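Local coordinates for protein digeranylgeranylglycerophospholipid reductase (Sulfolobus acidocaldarius, PDB 4OPC) that uses FAD to hydrogenate the double bonds of geranylgeranyl chains, turning unsaturated archaeols into the saturated lipids of archaeal membranes, at residues D208-Y219 with Y245-D256. Numbering follows the deposited sequence.
Sequences DQETSPGGYWWY and YYKKYLDKYAPD. With PGT ((1S)-2-{[{[(2R)-2,3-dihydroxypropyl]oxy}(hydroxy)phosphoryl]oxy}-1-[(palmitoyloxy)methyl]ethyl stearate), chain C.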
# COMPACT_ATOMS: atom_id res chain seq x y z
N ASP A 208 15.60 -1.97 -12.69
CA ASP A 208 16.04 -1.63 -14.04
C ASP A 208 15.20 -0.49 -14.61
O ASP A 208 14.02 -0.65 -14.89
CB ASP A 208 15.96 -2.86 -14.96
CG ASP A 208 16.72 -2.65 -16.26
OD1 ASP A 208 16.58 -1.58 -16.88
OD2 ASP A 208 17.46 -3.56 -16.67
N GLN A 209 15.83 0.67 -14.78
CA GLN A 209 15.12 1.85 -15.25
C GLN A 209 14.71 1.80 -16.72
O GLN A 209 13.87 2.58 -17.16
CB GLN A 209 15.94 3.11 -14.94
CG GLN A 209 16.25 3.28 -13.46
CD GLN A 209 15.03 3.08 -12.55
OE1 GLN A 209 13.90 3.42 -12.91
NE2 GLN A 209 15.27 2.53 -11.37
N GLU A 210 15.30 0.88 -17.48
CA GLU A 210 14.93 0.71 -18.88
C GLU A 210 13.75 -0.23 -19.06
O GLU A 210 12.87 0.01 -19.89
CB GLU A 210 16.12 0.20 -19.69
CG GLU A 210 17.23 1.20 -19.84
CD GLU A 210 18.39 0.66 -20.66
OE1 GLU A 210 18.28 -0.48 -21.17
OE2 GLU A 210 19.41 1.37 -20.78
N THR A 211 13.71 -1.31 -18.29
CA THR A 211 12.67 -2.32 -18.46
C THR A 211 11.48 -2.14 -17.51
O THR A 211 10.42 -2.73 -17.73
CB THR A 211 13.24 -3.73 -18.26
OG1 THR A 211 13.67 -3.86 -16.91
CG2 THR A 211 14.43 -3.97 -19.20
N SER A 212 11.66 -1.33 -16.47
CA SER A 212 10.58 -1.02 -15.52
C SER A 212 10.80 0.37 -14.94
O SER A 212 11.03 0.53 -13.74
CB SER A 212 10.53 -2.07 -14.40
OG SER A 212 11.83 -2.36 -13.89
N PRO A 213 10.75 1.40 -15.79
CA PRO A 213 11.08 2.75 -15.32
C PRO A 213 10.24 3.22 -14.15
O PRO A 213 9.00 3.23 -14.20
CB PRO A 213 10.83 3.63 -16.55
CG PRO A 213 9.92 2.83 -17.41
CD PRO A 213 10.33 1.41 -17.21
N GLY A 214 10.91 3.58 -13.06
CA GLY A 214 10.22 4.10 -11.90
C GLY A 214 9.63 3.05 -10.99
O GLY A 214 8.97 3.39 -10.01
N GLY A 215 9.84 1.78 -11.31
CA GLY A 215 9.37 0.68 -10.47
C GLY A 215 10.41 -0.42 -10.45
O GLY A 215 11.59 -0.17 -10.20
N TYR A 216 9.97 -1.64 -10.68
CA TYR A 216 10.86 -2.78 -10.77
C TYR A 216 10.12 -3.98 -11.34
O TYR A 216 8.88 -3.97 -11.41
CB TYR A 216 11.50 -3.12 -9.43
CG TYR A 216 10.60 -3.42 -8.25
CD1 TYR A 216 9.94 -4.65 -8.14
CD2 TYR A 216 10.48 -2.53 -7.18
CE1 TYR A 216 9.16 -4.96 -7.03
CE2 TYR A 216 9.69 -2.83 -6.07
CZ TYR A 216 9.04 -4.05 -6.00
OH TYR A 216 8.28 -4.38 -4.90
N TRP A 217 10.88 -4.98 -11.75
CA TRP A 217 10.36 -6.29 -12.11
C TRP A 217 10.46 -7.20 -10.90
O TRP A 217 11.34 -7.02 -10.04
CB TRP A 217 11.17 -6.91 -13.25
CG TRP A 217 10.70 -6.57 -14.63
CD1 TRP A 217 11.02 -5.46 -15.37
CD2 TRP A 217 9.84 -7.37 -15.45
NE1 TRP A 217 10.40 -5.53 -16.59
CE2 TRP A 217 9.68 -6.69 -16.67
CE3 TRP A 217 9.21 -8.60 -15.27
CZ2 TRP A 217 8.89 -7.20 -17.70
CZ3 TRP A 217 8.44 -9.11 -16.30
CH2 TRP A 217 8.30 -8.41 -17.51
N TRP A 218 9.58 -8.19 -10.83
CA TRP A 218 9.67 -9.15 -9.74
C TRP A 218 9.36 -10.56 -10.17
O TRP A 218 8.70 -10.78 -11.19
CB TRP A 218 8.77 -8.75 -8.57
CG TRP A 218 7.29 -8.93 -8.79
CD1 TRP A 218 6.58 -10.09 -8.63
CD2 TRP A 218 6.34 -7.91 -9.13
NE1 TRP A 218 5.24 -9.85 -8.89
CE2 TRP A 218 5.07 -8.53 -9.18
CE3 TRP A 218 6.44 -6.54 -9.40
CZ2 TRP A 218 3.91 -7.81 -9.49
CZ3 TRP A 218 5.30 -5.84 -9.71
CH2 TRP A 218 4.04 -6.47 -9.75
N TYR A 219 9.83 -11.51 -9.36
CA TYR A 219 9.65 -12.93 -9.59
C TYR A 219 9.44 -13.50 -8.18
O TYR A 219 10.41 -13.68 -7.43
CB TYR A 219 10.90 -13.48 -10.29
CG TYR A 219 10.95 -14.95 -10.62
CD1 TYR A 219 11.27 -15.89 -9.65
CD2 TYR A 219 10.75 -15.40 -11.93
CE1 TYR A 219 11.36 -17.24 -9.96
CE2 TYR A 219 10.84 -16.75 -12.25
CZ TYR A 219 11.14 -17.66 -11.25
OH TYR A 219 11.24 -19.01 -11.53
N TYR A 245 5.65 -3.56 -22.13
CA TYR A 245 6.88 -3.78 -21.37
C TYR A 245 6.95 -5.23 -20.92
O TYR A 245 8.00 -5.88 -21.02
CB TYR A 245 6.93 -2.91 -20.12
CG TYR A 245 7.42 -1.49 -20.32
CD1 TYR A 245 8.76 -1.17 -20.22
CD2 TYR A 245 6.52 -0.47 -20.60
CE1 TYR A 245 9.21 0.13 -20.40
CE2 TYR A 245 6.95 0.83 -20.77
CZ TYR A 245 8.30 1.13 -20.67
OH TYR A 245 8.73 2.42 -20.85
N TYR A 246 5.84 -5.74 -20.40
CA TYR A 246 5.80 -7.11 -19.91
C TYR A 246 6.14 -8.12 -21.00
O TYR A 246 6.99 -8.98 -20.82
CB TYR A 246 4.43 -7.44 -19.29
CG TYR A 246 4.36 -8.84 -18.70
CD1 TYR A 246 4.72 -9.07 -17.37
CD2 TYR A 246 3.93 -9.92 -19.46
CE1 TYR A 246 4.65 -10.36 -16.82
CE2 TYR A 246 3.86 -11.20 -18.93
CZ TYR A 246 4.22 -11.41 -17.62
OH TYR A 246 4.15 -12.69 -17.11
N LYS A 247 5.48 -8.01 -22.15
CA LYS A 247 5.75 -8.91 -23.26
C LYS A 247 7.19 -8.83 -23.73
O LYS A 247 7.81 -9.85 -24.06
CB LYS A 247 4.80 -8.60 -24.42
CG LYS A 247 3.36 -9.02 -24.17
CD LYS A 247 2.43 -8.40 -25.20
CE LYS A 247 2.95 -8.59 -26.62
NZ LYS A 247 2.10 -7.87 -27.62
N LYS A 248 7.74 -7.63 -23.77
CA LYS A 248 9.08 -7.43 -24.32
C LYS A 248 10.17 -8.01 -23.43
O LYS A 248 11.13 -8.60 -23.92
CB LYS A 248 9.33 -5.94 -24.57
CG LYS A 248 10.65 -5.64 -25.27
CD LYS A 248 10.79 -4.16 -25.57
CE LYS A 248 12.05 -3.87 -26.38
NZ LYS A 248 12.03 -4.54 -27.70
N TYR A 249 10.02 -7.86 -22.11
CA TYR A 249 11.11 -8.18 -21.20
C TYR A 249 10.90 -9.41 -20.31
O TYR A 249 11.79 -9.77 -19.55
CB TYR A 249 11.48 -6.96 -20.35
CG TYR A 249 11.94 -5.79 -21.19
CD1 TYR A 249 13.10 -5.88 -21.95
CD2 TYR A 249 11.22 -4.60 -21.22
CE1 TYR A 249 13.53 -4.81 -22.72
CE2 TYR A 249 11.64 -3.53 -21.99
CZ TYR A 249 12.80 -3.64 -22.74
OH TYR A 249 13.24 -2.59 -23.51
N LEU A 250 9.75 -10.07 -20.42
CA LEU A 250 9.47 -11.24 -19.58
C LEU A 250 10.60 -12.29 -19.60
O LEU A 250 11.00 -12.79 -18.55
CB LEU A 250 8.15 -11.91 -19.99
CG LEU A 250 7.80 -13.20 -19.23
CD1 LEU A 250 7.67 -12.91 -17.74
CD2 LEU A 250 6.54 -13.88 -19.77
N ASP A 251 11.13 -12.58 -20.79
CA ASP A 251 12.17 -13.60 -20.93
C ASP A 251 13.46 -13.28 -20.15
O ASP A 251 14.20 -14.19 -19.78
CB ASP A 251 12.52 -13.83 -22.40
CG ASP A 251 11.40 -14.52 -23.17
OD1 ASP A 251 10.45 -15.03 -22.54
OD2 ASP A 251 11.50 -14.56 -24.42
N LYS A 252 13.73 -12.00 -19.94
CA LYS A 252 14.89 -11.58 -19.17
C LYS A 252 14.76 -12.05 -17.72
O LYS A 252 15.74 -12.48 -17.11
CB LYS A 252 15.02 -10.06 -19.23
CG LYS A 252 16.38 -9.51 -18.84
CD LYS A 252 16.42 -8.01 -19.10
CE LYS A 252 17.82 -7.44 -18.89
NZ LYS A 252 18.38 -7.78 -17.56
N TYR A 253 13.55 -11.99 -17.19
CA TYR A 253 13.34 -12.22 -15.76
C TYR A 253 12.71 -13.57 -15.44
O TYR A 253 12.80 -14.05 -14.31
CB TYR A 253 12.50 -11.09 -15.18
CG TYR A 253 13.14 -9.76 -15.48
CD1 TYR A 253 14.33 -9.39 -14.85
CD2 TYR A 253 12.59 -8.89 -16.41
CE1 TYR A 253 14.93 -8.19 -15.14
CE2 TYR A 253 13.20 -7.68 -16.71
CZ TYR A 253 14.37 -7.34 -16.06
OH TYR A 253 14.99 -6.15 -16.35
N ALA A 254 12.07 -14.18 -16.44
CA ALA A 254 11.41 -15.47 -16.25
C ALA A 254 11.59 -16.33 -17.49
O ALA A 254 10.62 -16.66 -18.17
CB ALA A 254 9.93 -15.26 -15.95
N PRO A 255 12.84 -16.71 -17.79
CA PRO A 255 13.08 -17.54 -18.98
C PRO A 255 12.50 -18.94 -18.80
O PRO A 255 12.33 -19.65 -19.79
CB PRO A 255 14.61 -17.61 -19.05
CG PRO A 255 15.06 -17.41 -17.65
CD PRO A 255 14.09 -16.43 -17.06
N ASP A 256 12.17 -19.30 -17.56
CA ASP A 256 11.77 -20.65 -17.21
C ASP A 256 10.26 -20.91 -17.24
O ASP A 256 9.84 -22.05 -17.07
CB ASP A 256 12.30 -21.01 -15.81
CG ASP A 256 11.89 -19.99 -14.75
OD1 ASP A 256 11.92 -18.77 -15.01
OD2 ASP A 256 11.55 -20.42 -13.62
C48 PGT C . 10.42 2.59 -6.80
C47 PGT C . 9.09 3.07 -6.24
C46 PGT C . 7.97 2.26 -6.86
C45 PGT C . 8.21 0.79 -6.62
C44 PGT C . 6.91 0.02 -6.63
C43 PGT C . 6.78 -0.77 -7.92
C42 PGT C . 5.39 -1.38 -7.96
C41 PGT C . 5.31 -2.42 -6.87
C40 PGT C . 4.31 -3.49 -7.23
C39 PGT C . 4.76 -4.77 -6.56
C38 PGT C . 4.87 -4.54 -5.07
C37 PGT C . 5.48 -5.76 -4.44
C36 PGT C . 5.49 -5.56 -2.94
C35 PGT C . 6.37 -6.58 -2.27
C34 PGT C . 6.30 -6.38 -0.77
C33 PGT C . 7.40 -7.13 -0.05
C32 PGT C . 6.90 -7.69 1.27
C31 PGT C . 6.88 -6.65 2.38
O31 PGT C . 5.84 -6.47 2.98
O2 PGT C . 8.02 -5.87 2.71
C2 PGT C . 8.76 -6.27 3.84
C1 PGT C . 8.16 -5.78 5.15
O3P PGT C . 6.83 -5.30 5.11
P PGT C . 6.58 -3.78 5.48
O1P PGT C . 7.71 -3.03 4.82
O2P PGT C . 5.24 -3.29 4.96
O4P PGT C . 6.62 -3.51 7.05
C4 PGT C . 7.16 -4.44 7.97
C5 PGT C . 7.18 -3.86 9.37
O5 PGT C . 6.43 -4.68 10.23
C6 PGT C . 6.61 -2.46 9.35
O6 PGT C . 5.34 -2.43 9.96
C3 PGT C . 10.16 -5.67 3.84
O3 PGT C . 10.97 -6.14 2.79
C11 PGT C . 11.87 -5.16 2.33
O11 PGT C . 12.48 -4.48 3.12
C12 PGT C . 12.05 -4.95 0.84
C13 PGT C . 13.35 -4.22 0.56
C14 PGT C . 13.49 -4.01 -0.93
C15 PGT C . 13.04 -2.61 -1.31
C16 PGT C . 13.31 -2.35 -2.77
C17 PGT C . 14.05 -1.04 -2.91
C18 PGT C . 14.61 -0.89 -4.31
C19 PGT C . 15.60 0.26 -4.34
C20 PGT C . 16.87 -0.11 -3.60
C21 PGT C . 18.06 0.02 -4.53
C22 PGT C . 19.30 0.44 -3.77
C23 PGT C . 20.25 1.13 -4.72
C24 PGT C . 21.36 1.81 -3.96
C25 PGT C . 21.44 3.26 -4.36
C26 PGT C . 21.37 4.14 -3.13
O HOH W 1 17.42 -6.00 -15.44
O HOH W 2 11.39 2.79 -20.84
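Y245 meets P213 and the turn before strand 216-221 where helix 242-253 packs on one face of the mixed beta sheet of the catalytic domain. On the strand's other face, Y216 and W218 line the pocket of the bound phospholipid. The Y245 ring lies against P213, CE1 3.6 Å from CD, while its hydroxyl shares a water with E210 O. Y246 fits beside W217, the two rings tilted only 19° from each other but displaced so far that they scarcely overlap, and its hydroxyl hydrogen-bonds E189 OE1 on strand 183-193, the next but one in the sheet. Y249 offers a flat apolar surface: T211 CG2 sits centrally over one face, 3.5 Å from the ring centroid, in a CH-pi contact, while Y249 CB touches W217 CZ2. L250 brings CD1 to the indole's far rim. K252 donates from its ammonium, NZ, to a water that also meets D208 OD2 and Y253 OH. Y253 makes an offset stack with the five-membered ring of W217, centroids 4.1 Å apart, and W217 CB lies over the tyrosine ring. Having a hydroxyl suits Y253 here, since its OH also hydrogen-bonds T211 OG1 at 2.7 Å. The indole's NE1 in turn donates to T211 O at 3.0 Å, from above the carbonyl plane, which, with the stack, helps to hold the indole's rotation. With an alanine at W217 the indole is gone, which is likely to open a gap between Y246 and Y253 and leave T211 O without its NE1 donor. Past A254, whose methyl lies at the edge of the Y219 ring, D256 accepts from Y219, which extends with CG anti to N (chi1 180°): OH reaches the syn lone pair of OD2 at 2.5 Å.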